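Local coordinates for minor capsid protein VP1 (Human bocavirus 3, PDB 5US7) that assembles in sixty copies into the T=1 icosahedral capsid of the virus, its longest form also carrying a phospholipase A2-like region, at residues V129-K137 with V229-E237. Numbering follows the deposited sequence.
Sequences VKIYNLQIK and VLRTGESAE
Ile131 and Ala236 form the hydrogen-bonded pair of a short antiparallel pairing between 129-132 and 236-237. Ile131 N gives a nearly linear bond (175° at the hydrogen) to Ala236 O, and Ala236 N returns one of 2.9 Å to Ile131 O, in the plane of that carbonyl. Next to it, Lys130 and Glu237 make a non-hydrogen-bonded pair, with their CB atoms 4.3 Å apart. Their charged ends do not meet: Lys130 NZ and Glu237 OE1 stay 6.1 Å apart, and OE1 is hydrogen-bonded instead to His128 NE2. Val129 O and Ala236 O also accept CA-H...O contacts from Glu237 CA and Lys130 CA, respectively.

Beyond Tyr132, whose CB packs on Ser235 CB, the regular strand pairing ends and side chains carry the contact. Leu134 points toward 229-237 and crosses Leu230 at about a right angle, its CD1 meeting both CB (3.9 Å) and CD1 of Leu230. Ile136 adds CD1 over the backbone of 230-232, and Phe63 packs against Leu134.

Thr232 OG1 donates a hydrogen bond to Leu134 O, with the hydroxyl 47° out of the carbonyl plane. The Thr232 chi1 of -172° swings OG1 away from the backbone N toward 129-137. Thr232 lies in the type I turn from Arg231 to Glu234, closed by Glu234 N to Arg231 O (3.1 Å); Glu234 OE1 also accepts Arg231 N and is hydrogen-bonded to Ser40 OG of a second subunit. Arg231 NH1 reaches Thr232 O of that subunit, tying the turn into the capsid interface.

The short F-G turn, crossing from the CHEF sheet (228-230) to the BIDG sheet (236-248), thus packs against the end of strand D (119-138) in the jelly-roll beta-barrel core characteristic of parvovirus capsid proteins.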
loop_
_atom_site.group_PDB
_atom_site.type_symbol
_atom_site.label_atom_id
_atom_site.label_comp_id
_atom_site.label_asym_id
_atom_site.label_seq_id
_atom_site.Cartn_x
_atom_site.Cartn_y
_atom_site.Cartn_z
ATOM N N VAL A 129 78.131 39.127 21.895
ATOM C CA VAL A 129 78.845 40.349 21.571
ATOM C C VAL A 129 78.149 41.002 20.393
ATOM O O VAL A 129 77.663 40.317 19.492
ATOM C CB VAL A 129 80.323 40.067 21.255
ATOM C CG1 VAL A 129 81.034 41.337 20.904
ATOM C CG2 VAL A 129 80.985 39.412 22.428
ATOM N N LYS A 130 78.081 42.325 20.412
ATOM C CA LYS A 130 77.450 43.085 19.350
ATOM C C LYS A 130 78.275 44.327 19.089
ATOM O O LYS A 130 78.670 45.014 20.029
ATOM C CB LYS A 130 76.025 43.476 19.724
ATOM C CG LYS A 130 75.341 44.272 18.657
ATOM C CD LYS A 130 73.962 44.693 19.087
ATOM C CE LYS A 130 73.329 45.587 18.043
ATOM N NZ LYS A 130 71.986 46.050 18.464
ATOM N N ILE A 131 78.536 44.612 17.820
ATOM C CA ILE A 131 79.289 45.789 17.413
ATOM C C ILE A 131 78.373 46.637 16.551
ATOM O O ILE A 131 77.718 46.115 15.647
ATOM C CB ILE A 131 80.554 45.402 16.641
ATOM C CG1 ILE A 131 81.388 44.448 17.474
ATOM C CG2 ILE A 131 81.366 46.621 16.361
ATOM C CD1 ILE A 131 82.494 43.814 16.717
ATOM N N TYR A 132 78.322 47.934 16.824
ATOM C CA TYR A 132 77.326 48.787 16.195
ATOM C C TYR A 132 77.723 50.243 16.383
ATOM O O TYR A 132 78.720 50.555 17.034
ATOM C CB TYR A 132 75.943 48.498 16.771
ATOM C CG TYR A 132 75.876 48.695 18.256
ATOM C CD1 TYR A 132 75.483 49.897 18.795
ATOM C CD2 TYR A 132 76.229 47.684 19.119
ATOM C CE1 TYR A 132 75.433 50.079 20.142
ATOM C CE2 TYR A 132 76.184 47.860 20.467
ATOM C CZ TYR A 132 75.786 49.060 20.975
ATOM O OH TYR A 132 75.734 49.242 22.332
ATOM N N ASN A 133 76.923 51.132 15.802
ATOM C CA ASN A 133 77.133 52.576 15.872
ATOM C C ASN A 133 78.527 52.965 15.401
ATOM O O ASN A 133 79.248 53.711 16.061
ATOM C CB ASN A 133 76.872 53.102 17.275
ATOM C CG ASN A 133 75.415 53.105 17.620
ATOM O OD1 ASN A 133 74.562 53.142 16.742
ATOM N ND2 ASN A 133 75.115 53.061 18.902
ATOM N N LEU A 134 78.898 52.463 14.233
ATOM C CA LEU A 134 80.204 52.742 13.667
ATOM C C LEU A 134 80.240 54.152 13.089
ATOM O O LEU A 134 79.211 54.746 12.769
ATOM C CB LEU A 134 80.532 51.717 12.596
ATOM C CG LEU A 134 80.504 50.290 13.128
ATOM C CD1 LEU A 134 80.703 49.309 12.003
ATOM C CD2 LEU A 134 81.549 50.098 14.198
ATOM N N GLN A 135 81.450 54.688 12.953
ATOM C CA GLN A 135 81.605 56.064 12.499
ATOM C C GLN A 135 82.559 56.204 11.320
ATOM O O GLN A 135 82.170 56.754 10.286
ATOM C CB GLN A 135 82.006 56.954 13.661
ATOM C CG GLN A 135 80.810 57.230 14.538
ATOM C CD GLN A 135 81.142 58.040 15.748
ATOM O OE1 GLN A 135 82.262 57.998 16.245
ATOM N NE2 GLN A 135 80.173 58.797 16.229
ATOM N N ILE A 136 83.804 55.764 11.468
ATOM C CA ILE A 136 84.720 55.694 10.335
ATOM C C ILE A 136 85.019 57.080 9.779
ATOM O O ILE A 136 84.447 57.492 8.769
ATOM C CB ILE A 136 84.158 54.788 9.229
ATOM C CG1 ILE A 136 83.767 53.436 9.800
ATOM C CG2 ILE A 136 85.216 54.545 8.198
ATOM C CD1 ILE A 136 82.905 52.632 8.883
ATOM N N LYS A 137 85.870 57.827 10.465
ATOM C CA LYS A 137 86.226 59.178 10.068
ATOM C C LYS A 137 87.615 59.240 9.449
ATOM O O LYS A 137 88.513 58.479 9.808
ATOM C CB LYS A 137 86.159 60.116 11.267
ATOM C CG LYS A 137 84.757 60.307 11.763
ATOM C CD LYS A 137 84.692 61.311 12.869
ATOM C CE LYS A 137 83.253 61.597 13.202
ATOM N NZ LYS A 137 82.629 60.444 13.894
ATOM N N VAL A 229 82.184 43.048 5.925
ATOM C CA VAL A 229 82.556 44.450 5.906
ATOM C C VAL A 229 81.319 45.233 6.300
ATOM O O VAL A 229 80.189 44.832 6.005
ATOM C CB VAL A 229 83.084 44.900 4.534
ATOM C CG1 VAL A 229 84.205 44.002 4.096
ATOM C CG2 VAL A 229 81.988 44.888 3.534
ATOM N N LEU A 230 81.526 46.331 7.006
ATOM C CA LEU A 230 80.415 47.119 7.504
ATOM C C LEU A 230 80.647 48.585 7.205
ATOM O O LEU A 230 81.766 49.081 7.323
ATOM C CB LEU A 230 80.217 46.940 9.002
ATOM C CG LEU A 230 79.842 45.555 9.503
ATOM C CD1 LEU A 230 79.700 45.611 10.989
ATOM C CD2 LEU A 230 78.564 45.082 8.870
ATOM N N ARG A 231 79.585 49.267 6.812
ATOM C CA ARG A 231 79.584 50.714 6.751
ATOM C C ARG A 231 78.865 51.265 7.974
ATOM O O ARG A 231 78.353 50.525 8.813
ATOM C CB ARG A 231 78.954 51.195 5.450
ATOM C CG ARG A 231 79.833 50.968 4.253
ATOM C CD ARG A 231 79.164 51.447 2.999
ATOM N NE ARG A 231 80.029 51.305 1.840
ATOM C CZ ARG A 231 79.629 51.503 0.594
ATOM N NH1 ARG A 231 78.372 51.829 0.351
ATOM N NH2 ARG A 231 80.479 51.366 -0.406
ATOM N N THR A 232 78.813 52.589 8.066
ATOM C CA THR A 232 78.388 53.235 9.296
ATOM C C THR A 232 76.937 52.961 9.656
ATOM O O THR A 232 76.521 53.313 10.762
ATOM C CB THR A 232 78.611 54.737 9.192
ATOM O OG1 THR A 232 78.370 55.338 10.467
ATOM C CG2 THR A 232 77.669 55.334 8.173
ATOM N N GLY A 233 76.162 52.350 8.776
ATOM C CA GLY A 233 74.777 52.084 9.091
ATOM C C GLY A 233 74.487 50.638 9.422
ATOM O O GLY A 233 73.329 50.219 9.402
ATOM N N GLU A 234 75.518 49.868 9.743
ATOM C CA GLU A 234 75.382 48.429 9.901
ATOM C C GLU A 234 75.927 47.998 11.254
ATOM O O GLU A 234 76.473 48.797 12.016
ATOM C CB GLU A 234 76.097 47.704 8.761
ATOM C CG GLU A 234 75.435 47.906 7.416
ATOM C CD GLU A 234 76.239 47.324 6.284
ATOM O OE1 GLU A 234 77.424 47.011 6.497
ATOM O OE2 GLU A 234 75.686 47.159 5.181
ATOM N N SER A 235 75.787 46.707 11.542
ATOM C CA SER A 235 76.215 46.155 12.817
ATOM C C SER A 235 76.488 44.672 12.659
ATOM O O SER A 235 76.050 44.038 11.698
ATOM C CB SER A 235 75.167 46.365 13.900
ATOM O OG SER A 235 73.990 45.645 13.600
ATOM N N ALA A 236 77.203 44.125 13.632
ATOM C CA ALA A 236 77.521 42.709 13.669
ATOM C C ALA A 236 77.304 42.196 15.078
ATOM O O ALA A 236 77.609 42.893 16.046
ATOM C CB ALA A 236 78.962 42.457 13.236
ATOM N N GLU A 237 76.772 40.986 15.196
ATOM C CA GLU A 237 76.602 40.356 16.493
ATOM C C GLU A 237 77.148 38.940 16.450
ATOM O O GLU A 237 77.137 38.284 15.410
ATOM C CB GLU A 237 75.147 40.330 16.934
ATOM C CG GLU A 237 74.257 39.459 16.100
ATOM C CD GLU A 237 72.812 39.545 16.538
ATOM O OE1 GLU A 237 72.563 40.044 17.655
ATOM O OE2 GLU A 237 71.927 39.110 15.774
#